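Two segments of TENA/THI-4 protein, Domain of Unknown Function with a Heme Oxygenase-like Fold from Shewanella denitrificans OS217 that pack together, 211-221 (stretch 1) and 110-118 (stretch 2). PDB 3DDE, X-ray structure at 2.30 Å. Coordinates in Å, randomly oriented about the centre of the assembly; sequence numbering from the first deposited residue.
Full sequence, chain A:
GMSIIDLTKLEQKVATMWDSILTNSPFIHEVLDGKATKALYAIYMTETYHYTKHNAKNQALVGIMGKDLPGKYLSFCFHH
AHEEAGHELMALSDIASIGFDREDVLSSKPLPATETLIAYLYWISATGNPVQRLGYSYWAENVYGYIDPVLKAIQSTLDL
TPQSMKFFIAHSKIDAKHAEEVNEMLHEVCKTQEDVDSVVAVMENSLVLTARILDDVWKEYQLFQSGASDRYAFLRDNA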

ATOM      1  N   ALA A 211      22.628  12.966   6.243  1.00 50.17           N
ATOM      2  CA  ALA A 211      23.463  14.116   6.612  1.00 50.19           C
ATOM      3  C   ALA A 211      22.613  15.329   6.990  1.00 50.29           C
ATOM      4  O   ALA A 211      22.995  16.076   7.871  1.00 50.31           O
ATOM      5  CB  ALA A 211      24.439  14.470   5.493  1.00 48.36           C
ATOM      6  N   ARG A 212      21.465  15.520   6.335  1.00 50.98           N
ATOM      7  CA  ARG A 212      20.567  16.629   6.657  1.00 50.81           C
ATOM      8  C   ARG A 212      20.006  16.504   8.078  1.00 50.80           C
ATOM      9  O   ARG A 212      19.589  17.499   8.652  1.00 50.95           O
ATOM     10  CB  ARG A 212      19.401  16.734   5.673  1.00 50.85           C
ATOM     11  CG  ARG A 212      19.801  16.967   4.189  1.00 51.74           C
ATOM     12  CD  ARG A 212      18.751  17.846   3.498  1.00 51.63           C
ATOM     13  NE  ARG A 212      17.485  17.283   3.823  1.00 52.98           N
ATOM     14  CZ  ARG A 212      16.342  17.911   4.060  1.00 52.13           C
ATOM     15  NH1 ARG A 212      16.218  19.215   4.001  1.00 50.73           N
ATOM     16  NH2 ARG A 212      15.301  17.157   4.393  1.00 52.18           N
ATOM     17  N   ILE A 213      19.960  15.285   8.620  1.00 50.46           N
ATOM     18  CA  ILE A 213      19.498  15.064   9.988  1.00 50.72           C
ATOM     19  C   ILE A 213      20.458  15.750  10.973  1.00 50.69           C
ATOM     20  O   ILE A 213      20.023  16.389  11.927  1.00 50.55           O
ATOM     21  CB  ILE A 213      19.344  13.548  10.303  1.00 50.91           C
ATOM     22  CG1 ILE A 213      18.236  12.925   9.430  1.00 50.70           C
ATOM     23  CG2 ILE A 213      19.037  13.325  11.768  1.00 50.04           C
ATOM     24  CD1 ILE A 213      17.981  11.420   9.691  1.00 49.89           C
ATOM     25  N   LEU A 214      21.762  15.639  10.716  1.00 51.13           N
ATOM     26  CA  LEU A 214      22.796  16.311  11.514  1.00 51.06           C
ATOM     27  C   LEU A 214      22.593  17.843  11.560  1.00 50.90           C
ATOM     28  O   LEU A 214      22.820  18.484  12.594  1.00 50.49           O
ATOM     29  CB  LEU A 214      24.174  16.007  10.932  1.00 51.20           C
ATOM     30  CG  LEU A 214      24.699  14.574  11.015  1.00 51.51           C
ATOM     31  CD1 LEU A 214      26.002  14.407  10.208  1.00 51.18           C
ATOM     32  CD2 LEU A 214      24.913  14.213  12.465  1.00 51.41           C
ATOM     33  N   ASP A 215      22.162  18.412  10.433  1.00 50.97           N
ATOM     34  CA  ASP A 215      21.864  19.844  10.309  1.00 50.87           C
ATOM     35  C   ASP A 215      20.637  20.231  11.140  1.00 50.16           C
ATOM     36  O   ASP A 215      20.628  21.265  11.800  1.00 49.95           O
ATOM     37  CB  ASP A 215      21.618  20.224   8.840  1.00 52.11           C
ATOM     38  CG  ASP A 215      22.797  19.901   7.936  1.00 53.09           C
ATOM     39  OD1 ASP A 215      23.952  19.874   8.434  1.00 54.22           O
ATOM     40  OD2 ASP A 215      22.559  19.688   6.718  1.00 54.36           O
ATOM     41  N   ASP A 216      19.586  19.423  11.089  1.00 50.17           N
ATOM     42  CA  ASP A 216      18.405  19.673  11.934  1.00 50.92           C
ATOM     43  C   ASP A 216      18.741  19.513  13.405  1.00 50.41           C
ATOM     44  O   ASP A 216      18.306  20.314  14.239  1.00 50.69           O
ATOM     45  CB  ASP A 216      17.234  18.738  11.591  1.00 51.17           C
ATOM     46  CG  ASP A 216      16.399  19.248  10.457  1.00 50.94           C
ATOM     47  OD1 ASP A 216      16.809  20.225   9.818  1.00 51.29           O
ATOM     48  OD2 ASP A 216      15.330  18.667  10.210  1.00 50.75           O
ATOM     49  N   VAL A 217      19.509  18.478  13.720  1.00 50.27           N
ATOM     50  CA  VAL A 217      19.935  18.249  15.117  1.00 50.60           C
ATOM     51  C   VAL A 217      20.710  19.459  15.650  1.00 51.06           C
ATOM     52  O   VAL A 217      20.462  19.918  16.771  1.00 51.45           O
ATOM     53  CB  VAL A 217      20.787  16.953  15.273  1.00 49.85           C
ATOM     54  CG1 VAL A 217      21.377  16.837  16.692  1.00 50.10           C
ATOM     55  CG2 VAL A 217      19.960  15.745  14.940  1.00 49.02           C
ATOM     56  N   TRP A 218      21.632  19.984  14.840  1.00 51.76           N
ATOM     57  CA  TRP A 218      22.450  21.139  15.243  1.00 51.68           C
ATOM     58  C   TRP A 218      21.598  22.408  15.437  1.00 51.85           C
ATOM     59  O   TRP A 218      21.703  23.074  16.472  1.00 52.18           O
ATOM     60  CB  TRP A 218      23.583  21.366  14.228  1.00 52.36           C
ATOM     61  CG  TRP A 218      24.578  22.423  14.613  1.00 52.28           C
ATOM     62  CD1 TRP A 218      24.854  23.574  13.936  1.00 52.55           C
ATOM     63  CD2 TRP A 218      25.411  22.432  15.777  1.00 52.46           C
ATOM     64  NE1 TRP A 218      25.826  24.294  14.602  1.00 52.97           N
ATOM     65  CE2 TRP A 218      26.178  23.615  15.738  1.00 52.62           C
ATOM     66  CE3 TRP A 218      25.590  21.551  16.846  1.00 52.51           C
ATOM     67  CZ2 TRP A 218      27.104  23.938  16.722  1.00 52.57           C
ATOM     68  CZ3 TRP A 218      26.512  21.877  17.830  1.00 52.73           C
ATOM     69  CH2 TRP A 218      27.256  23.060  17.760  1.00 52.51           C
ATOM     70  N   LYS A 219      20.744  22.726  14.464  1.00 51.30           N
ATOM     71  CA  LYS A 219      19.855  23.893  14.553  1.00 51.53           C
ATOM     72  C   LYS A 219      19.004  23.862  15.846  1.00 52.01           C
ATOM     73  O   LYS A 219      18.948  24.848  16.578  1.00 51.49           O
ATOM     74  CB  LYS A 219      18.978  23.971  13.286  1.00 52.37           C
ATOM     75  CG  LYS A 219      17.901  25.048  13.273  1.00 52.26           C
ATOM     76  N   GLU A 220      18.370  22.722  16.135  1.00 52.63           N
ATOM     77  CA  GLU A 220      17.541  22.582  17.338  1.00 52.38           C
ATOM     78  C   GLU A 220      18.371  22.642  18.618  1.00 52.50           C
ATOM     79  O   GLU A 220      17.866  23.070  19.663  1.00 52.70           O
ATOM     80  CB  GLU A 220      16.724  21.274  17.307  1.00 52.80           C
ATOM     81  CG  GLU A 220      15.663  21.200  16.212  1.00 53.32           C
ATOM     82  CD  GLU A 220      14.559  22.234  16.361  1.00 53.28           C
ATOM     83  OE1 GLU A 220      14.289  22.680  17.485  1.00 53.35           O
ATOM     84  OE2 GLU A 220      13.941  22.598  15.340  1.00 53.84           O
ATOM     85  N   TYR A 221      19.624  22.190  18.538  1.00 52.50           N
ATOM     86  CA  TYR A 221      20.550  22.248  19.676  1.00 52.51           C
ATOM     87  C   TYR A 221      20.930  23.688  20.024  1.00 52.70           C
ATOM     88  O   TYR A 221      21.075  24.010  21.199  1.00 53.09           O
ATOM     89  CB  TYR A 221      21.820  21.414  19.427  1.00 52.43           C
ATOM     90  CG  TYR A 221      22.859  21.524  20.548  1.00 52.68           C
ATOM     91  CD1 TYR A 221      22.603  21.018  21.829  1.00 52.48           C
ATOM     92  CD2 TYR A 221      24.101  22.114  20.315  1.00 52.81           C
ATOM     93  CE1 TYR A 221      23.561  21.123  22.866  1.00 52.66           C
ATOM     94  CE2 TYR A 221      25.056  22.224  21.328  1.00 52.77           C
ATOM     95  CZ  TYR A 221      24.782  21.724  22.597  1.00 52.68           C
ATOM     96  OH  TYR A 221      25.740  21.847  23.567  1.00 52.56           O
TER
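Stretch 2 110-118: PLPATETLI

How does stretch 2 lie on stretch 1? Stretch 1 is helical throughout, from Ala 211 to Tyr 221. Stretch 2 enters in an extended conformation at Pro 110 and Leu 111, both with psi near 157°, and turns helical from Pro 112 onward. The two helices run nearly antiparallel, with 159° between their N-to-C directions and an axial closest approach of 8.3 Å. A walk forward along stretch 2 therefore runs backward along stretch 1, from Glu 220 toward Arg 212. The closest pair of CA atoms is Ala 113 CA and Ile 213 CA, 5.1 Å apart.

What do the first residues contribute? Pro 110 stays out of reach of stretch 1, but Leu 111, at the N-cap position, directs its CA-to-CB bond toward it. Its side chain (chi1 m, chi2 t) packs against the later residues of stretch 1: Leu 111 CD2 is 3.7 Å from Glu 220 CG, so the aliphatic part of the glutamate serves as the packing surface, while Leu 111 CD1 lies 4.0 Å from Val 217 N. Leu 111 O starts the helical hydrogen bonding, accepting from Glu 115 N at 3.0 Å. Pro 112 points sideways and makes a small contact, its CD atom 3.5 Å from Asp 216 OD2.

What does Ala 113 touch? Its CA-to-CB bond points toward stretch 1, and its methyl group fills the space between the backbones. Ala 113 CB rests 3.4 Å from Arg 212 O, 4.1 Å from Ile 213 CG1, and over one face of the Arg 212 guanidinium. At the same residue the backbone makes the one direct hydrogen bond between the stretches: Ala 113 N donates to Asp 216 OD2 at 2.9 Å, with an N-H...acceptor angle of 153°. An amide in the first turn of a helix has no carbonyl of that helix to pair with, and the carboxylate of Asp 216 supplies the acceptor. The carbonyl of Ala 113 takes part as well, since water 1 donates to Ala 113 O at 2.8 Å and accepts from Arg 212 NH2 at 3.3 Å, bridging the two chain segments.

How does the contact finish along the helix of stretch 2? Thr 114 points sideways, and its OG1 lies 3.7 Å from Ile 213 CG2. Glu 115 also starts sideways, but its end leads away and it makes no contact with stretch 1. One turn beyond Pro 112, Thr 116 OG1 donates back to Pro 112 O at 2.7 Å and sits near the plane of the Arg 212 guanidinium, at its edge, with Thr 116 OG1 and Arg 212 NH2 3.6 Å apart. Leu 117 closes the apolar side of the contact: its CD2 meets Ile 213 CD1 at 3.7 Å, because the end of the isoleucine reaches nearer than its sideways CA-to-CB bond suggests. Ile 118 is out of reach.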

ATOM      1  N   PRO A 110       9.340  13.178  14.901  1.00 51.45           N
ATOM      2  CA  PRO A 110      10.649  13.322  14.286  1.00 51.19           C
ATOM      3  C   PRO A 110      10.887  14.721  13.727  1.00 51.03           C
ATOM      4  O   PRO A 110       9.935  15.444  13.434  1.00 51.63           O
ATOM      5  CB  PRO A 110      10.637  12.293  13.138  1.00 51.03           C
ATOM      6  CG  PRO A 110       9.556  11.364  13.447  1.00 51.64           C
ATOM      7  CD  PRO A 110       8.536  12.134  14.236  1.00 51.84           C
ATOM      8  N   LEU A 111      12.149  15.105  13.596  1.00 50.23           N
ATOM      9  CA  LEU A 111      12.474  16.383  12.974  1.00 49.93           C
ATOM     10  C   LEU A 111      12.188  16.255  11.452  1.00 50.07           C
ATOM     11  O   LEU A 111      12.159  15.140  10.904  1.00 49.57           O
ATOM     12  CB  LEU A 111      13.927  16.815  13.280  1.00 48.67           C
ATOM     13  CG  LEU A 111      14.283  17.193  14.745  1.00 47.64           C
ATOM     14  CD1 LEU A 111      15.781  17.480  14.937  1.00 45.70           C
ATOM     15  CD2 LEU A 111      13.457  18.367  15.212  1.00 46.40           C
ATOM     16  N   PRO A 112      11.973  17.389  10.757  1.00 50.25           N
ATOM     17  CA  PRO A 112      11.635  17.301   9.320  1.00 50.14           C
ATOM     18  C   PRO A 112      12.625  16.519   8.455  1.00 49.91           C
ATOM     19  O   PRO A 112      12.206  15.766   7.573  1.00 49.83           O
ATOM     20  CB  PRO A 112      11.553  18.756   8.894  1.00 49.73           C
ATOM     21  CG  PRO A 112      11.231  19.489  10.192  1.00 49.96           C
ATOM     22  CD  PRO A 112      12.022  18.784  11.212  1.00 49.45           C
ATOM     23  N   ALA A 113      13.917  16.661   8.714  1.00 49.52           N
ATOM     24  CA  ALA A 113      14.920  15.938   7.936  1.00 49.47           C
ATOM     25  C   ALA A 113      14.788  14.421   8.136  1.00 49.35           C
ATOM     26  O   ALA A 113      15.009  13.647   7.218  1.00 49.25           O
ATOM     27  CB  ALA A 113      16.355  16.433   8.306  1.00 48.14           C
ATOM     28  N   THR A 114      14.417  14.009   9.344  1.00 49.90           N
ATOM     29  CA  THR A 114      14.279  12.595   9.689  1.00 49.57           C
ATOM     30  C   THR A 114      13.011  12.029   9.040  1.00 50.02           C
ATOM     31  O   THR A 114      13.023  10.929   8.494  1.00 49.78           O
ATOM     32  CB  THR A 114      14.236  12.424  11.230  1.00 48.80           C
ATOM     33  OG1 THR A 114      15.328  13.152  11.804  1.00 48.26           O
ATOM     34  CG2 THR A 114      14.305  10.953  11.643  1.00 46.68           C
ATOM     35  N   GLU A 115      11.921  12.779   9.136  1.00 50.37           N
ATOM     36  CA  GLU A 115      10.673  12.414   8.486  1.00 50.83           C
ATOM     37  C   GLU A 115      10.916  12.255   6.970  1.00 50.40           C
ATOM     38  O   GLU A 115      10.362  11.339   6.341  1.00 49.24           O
ATOM     39  CB  GLU A 115       9.621  13.508   8.714  1.00 51.91           C
ATOM     40  CG  GLU A 115       8.177  13.050   8.509  1.00 53.49           C
ATOM     41  CD  GLU A 115       7.757  12.082   9.592  1.00 54.27           C
ATOM     42  OE1 GLU A 115       7.840  12.416  10.794  1.00 55.84           O
ATOM     43  OE2 GLU A 115       7.358  10.976   9.255  1.00 55.76           O
ATOM     44  N   THR A 116      11.746  13.148   6.407  1.00 49.22           N
ATOM     45  CA  THR A 116      12.103  13.119   4.985  1.00 49.26           C
ATOM     46  C   THR A 116      12.898  11.856   4.619  1.00 49.87           C
ATOM     47  O   THR A 116      12.685  11.290   3.551  1.00 51.17           O
ATOM     48  CB  THR A 116      12.885  14.405   4.552  1.00 49.22           C
ATOM     49  OG1 THR A 116      12.127  15.565   4.893  1.00 48.84           O
ATOM     50  CG2 THR A 116      13.202  14.423   3.027  1.00 47.67           C
ATOM     51  N   LEU A 117      13.832  11.430   5.472  1.00 49.90           N
ATOM     52  CA  LEU A 117      14.584  10.200   5.231  1.00 49.72           C
ATOM     53  C   LEU A 117      13.637   8.987   5.263  1.00 49.69           C
ATOM     54  O   LEU A 117      13.728   8.108   4.402  1.00 48.82           O
ATOM     55  CB  LEU A 117      15.715  10.018   6.268  1.00 49.62           C
ATOM     56  CG  LEU A 117      16.508   8.698   6.191  1.00 49.33           C
ATOM     57  CD1 LEU A 117      17.197   8.501   4.860  1.00 48.00           C
ATOM     58  CD2 LEU A 117      17.511   8.596   7.330  1.00 49.45           C
ATOM     59  N   ILE A 118      12.779   8.934   6.287  1.00 49.69           N
ATOM     60  CA  ILE A 118      11.811   7.856   6.478  1.00 49.39           C
ATOM     61  C   ILE A 118      10.964   7.699   5.210  1.00 50.28           C
ATOM     62  O   ILE A 118      10.859   6.602   4.684  1.00 51.51           O
ATOM     63  CB  ILE A 118      10.918   8.110   7.753  1.00 49.33           C
ATOM     64  CG1 ILE A 118      11.755   8.012   9.040  1.00 48.80           C
ATOM     65  CG2 ILE A 118       9.785   7.101   7.847  1.00 48.40           C
ATOM     66  CD1 ILE A 118      11.107   8.658  10.292  1.00 48.55           C
TER
HETATM   67  O   HOH W   1      16.745  14.317   5.179  1.00 30.97           O